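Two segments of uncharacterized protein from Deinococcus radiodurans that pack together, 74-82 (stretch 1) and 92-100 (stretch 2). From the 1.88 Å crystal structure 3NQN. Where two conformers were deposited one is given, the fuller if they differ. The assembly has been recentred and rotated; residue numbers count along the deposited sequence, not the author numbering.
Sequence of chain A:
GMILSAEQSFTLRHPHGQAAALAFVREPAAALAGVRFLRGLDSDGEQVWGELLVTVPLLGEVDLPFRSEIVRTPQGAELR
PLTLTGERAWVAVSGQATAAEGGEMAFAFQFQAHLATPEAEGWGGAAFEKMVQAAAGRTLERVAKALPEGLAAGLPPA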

# COMPACT_ATOMS: atom_id res chain seq x y z
N PRO A 74 -21.12 26.32 -11.55
CA PRO A 74 -21.29 27.30 -12.63
C PRO A 74 -20.01 28.03 -13.06
O PRO A 74 -19.85 28.32 -14.24
N GLN A 75 -19.08 28.28 -12.13
CA GLN A 75 -17.82 28.98 -12.43
C GLN A 75 -16.62 28.05 -12.53
O GLN A 75 -15.49 28.50 -12.72
N GLY A 76 -16.83 26.75 -12.34
CA GLY A 76 -15.71 25.81 -12.38
C GLY A 76 -16.04 24.41 -11.89
O GLY A 76 -16.86 23.73 -12.49
N ALA A 77 -15.42 24.00 -10.80
CA ALA A 77 -15.60 22.66 -10.27
C ALA A 77 -15.01 22.57 -8.88
O ALA A 77 -14.16 23.40 -8.50
N GLU A 78 -15.43 21.56 -8.13
CA GLU A 78 -14.88 21.27 -6.82
C GLU A 78 -14.52 19.80 -6.71
O GLU A 78 -15.05 18.96 -7.46
N LEU A 79 -13.64 19.50 -5.76
CA LEU A 79 -13.45 18.13 -5.27
C LEU A 79 -14.00 18.11 -3.86
O LEU A 79 -13.66 18.97 -3.03
N ARG A 80 -14.88 17.16 -3.60
CA ARG A 80 -15.44 16.96 -2.27
C ARG A 80 -15.05 15.55 -1.79
O ARG A 80 -15.32 14.58 -2.45
N PRO A 81 -14.36 15.47 -0.63
CA PRO A 81 -13.75 14.23 -0.16
C PRO A 81 -14.74 13.19 0.29
O PRO A 81 -15.79 13.52 0.83
N LEU A 82 -14.40 11.93 0.03
CA LEU A 82 -15.19 10.82 0.52
C LEU A 82 -14.52 10.25 1.76
O LEU A 82 -13.29 10.25 1.88
N ALA A 92 -8.28 13.27 3.33
CA ALA A 92 -9.42 13.95 2.70
C ALA A 92 -8.87 15.12 1.90
O ALA A 92 -8.29 16.03 2.47
N VAL A 93 -9.06 15.07 0.57
CA VAL A 93 -8.61 16.11 -0.35
C VAL A 93 -9.81 16.90 -0.86
O VAL A 93 -10.74 16.34 -1.48
N SER A 94 -9.85 18.18 -0.53
CA SER A 94 -10.92 19.07 -0.98
C SER A 94 -10.31 20.17 -1.82
O SER A 94 -9.16 20.53 -1.63
N GLY A 95 -11.09 20.69 -2.76
CA GLY A 95 -10.63 21.78 -3.60
C GLY A 95 -11.77 22.50 -4.30
O GLY A 95 -12.85 21.91 -4.56
N GLN A 96 -11.57 23.79 -4.54
CA GLN A 96 -12.53 24.59 -5.26
C GLN A 96 -11.77 25.42 -6.29
O GLN A 96 -10.67 25.94 -6.01
N ALA A 97 -12.35 25.54 -7.48
CA ALA A 97 -11.73 26.27 -8.57
C ALA A 97 -12.77 27.09 -9.30
O ALA A 97 -13.89 26.62 -9.59
N THR A 98 -12.40 28.32 -9.65
CA THR A 98 -13.28 29.17 -10.44
C THR A 98 -12.49 29.75 -11.61
O THR A 98 -11.28 29.92 -11.52
N ALA A 99 -13.18 29.97 -12.72
CA ALA A 99 -12.60 30.59 -13.92
C ALA A 99 -13.43 31.83 -14.20
O ALA A 99 -14.68 31.78 -14.16
N ALA A 100 -12.77 32.94 -14.43
CA ALA A 100 -13.45 34.20 -14.62
C ALA A 100 -13.14 34.80 -15.97
O ALA A 100 -12.51 34.16 -16.84

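The most unusual feature of this contact is a site where a side chain is absent. Gly76 has phi/psi of 169/-116, and a CB built in ideal geometry on it would point toward stretch 2 and lie 2.1 Å from Ala97 O, a clash, with Thr98 CA a tight 3.3 Å from the same modelled CB. Gly76 CA lies 4.6 Å from Thr98 CA, and Gly76 CA makes a CA-H...O contact of 3.4 Å with Ala97 O, on the side where a CB would collide with that oxygen.

The strands run antiparallel, at 168° between their directions, and the backbone sets where each side chain goes. Ala77 pairs with Ala97 through Ala77 N to Ala97 O at 3.3 Å and Ala97 N to Ala77 O at 3.0 Å; Leu79 pairs with Gly95 through Leu79 N to Gly95 O at 2.8 Å and Gly95 N to Leu79 O at 3.1 Å. Beyond these pairs, Ala99 N donates to Gln75 O at 2.7 Å.

Ala77, Leu79 and Ala97 direct their CB atoms to one face of the sheet. The methyl groups of the alanine pair are small, and neither alanine has a chi angle to adjust. Leu79 fills more of this face, with chi1 at -65° (m) and chi2 at -176° (t). Its partner Gly95 contributes no side chain, and Leu79 instead reaches Val93, whose chi1 is t: Leu79 CD1 to Val93 CG1 is 4.5 Å, a loose apolar contact, and Leu79 CB is 4.2 Å from Val93 O.

Glu78 and Gln96 share the other face as a non-hydrogen-bonded pair, with Glu78 CA and Gln96 CA 4.4 Å apart. Both have chi1 in m (-65° and -50°), but chi2 is t in Glu78 and p in Gln96. Their aliphatic portions meet at 3.9 Å between Glu78 CG and Gln96 CG, while their polar ends are linked through water 1. This water accepts from Gln96 NE2 at 2.9 Å and lies 3.0 Å from Glu78 OE1 and 2.8 Å from Leu79 O, so it joins both side chains to the backbone of stretch 1. The Glu78 carboxylate is also engaged within its own stretch: Arg80 NE donates to Glu78 OE1 at 2.9 Å in a salt bridge, and Arg80 NH2 to Glu78 OE2 at 3.1 Å. Arg80 is m, t, t through chi3, and its CA-to-CB bond points away from stretch 2.

At one end, Pro81 points toward stretch 2 with its ring in C-gamma endo pucker. Pro81 CB packs 3.7 Å from Ala92 CB, and Pro81 CD is 3.1 Å from Ser94 OG, a close approach of a ring carbon to the hydroxyl of Ser94, whose chi1 is m (-50°). At the other end, Gln75 (chi1 m) and Thr98 (chi1 p) are both directed sideways and meet at 4.0 Å between Gln75 CB and Thr98 CB.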

# COMPACT_ATOMS: atom_id res chain seq x y z
CB PRO A 74 -22.33 28.27 -12.05
CG PRO A 74 -23.13 27.43 -11.13
CD PRO A 74 -22.16 26.46 -10.52
CB GLN A 75 -17.50 29.98 -11.32
CG GLN A 75 -18.58 30.93 -10.97
CD GLN A 75 -18.06 32.01 -10.06
OE1 GLN A 75 -18.26 31.95 -8.85
NE2 GLN A 75 -17.29 32.93 -10.62
CB ALA A 77 -14.92 21.63 -11.19
CB GLU A 78 -15.91 21.50 -5.72
CG GLU A 78 -16.36 22.90 -5.52
CD GLU A 78 -17.44 22.99 -4.46
OE1 GLU A 78 -17.29 22.33 -3.39
OE2 GLU A 78 -18.42 23.71 -4.68
CB LEU A 79 -11.97 17.74 -5.22
CG LEU A 79 -11.23 17.64 -6.55
CD1 LEU A 79 -9.84 17.15 -6.30
CD2 LEU A 79 -11.96 16.71 -7.53
CB ARG A 80 -16.93 17.14 -2.30
CG ARG A 80 -17.33 18.57 -2.56
CD ARG A 80 -18.81 18.76 -2.55
NE ARG A 80 -19.16 20.11 -2.97
CZ ARG A 80 -20.36 20.48 -3.41
NH1 ARG A 80 -21.35 19.59 -3.48
NH2 ARG A 80 -20.57 21.73 -3.77
CB PRO A 81 -12.92 14.70 1.05
CG PRO A 81 -13.61 15.89 1.54
CD PRO A 81 -14.13 16.58 0.31
CB LEU A 82 -15.35 9.75 -0.55
CG LEU A 82 -16.08 10.23 -1.81
CD1 LEU A 82 -16.34 9.06 -2.73
CD2 LEU A 82 -17.40 10.93 -1.44
CB ALA A 92 -10.36 14.47 3.74
CB VAL A 93 -7.85 15.52 -1.54
CG1 VAL A 93 -7.47 16.65 -2.55
CG2 VAL A 93 -6.60 14.78 -1.07
CB SER A 94 -11.64 19.70 0.21
OG SER A 94 -12.03 18.75 1.17
CB GLN A 96 -13.32 25.51 -4.32
CG GLN A 96 -13.96 24.81 -3.06
CD GLN A 96 -12.94 24.59 -1.94
OE1 GLN A 96 -12.13 25.45 -1.65
NE2 GLN A 96 -13.02 23.41 -1.28
CB ALA A 97 -11.03 25.30 -9.55
CB THR A 98 -13.86 30.32 -9.63
OG1 THR A 98 -12.79 31.16 -9.19
CG2 THR A 98 -14.63 29.79 -8.43
CB ALA A 99 -12.65 29.65 -15.09
CB ALA A 100 -13.07 35.16 -13.51
O HOH W 1 -14.85 21.27 -1.97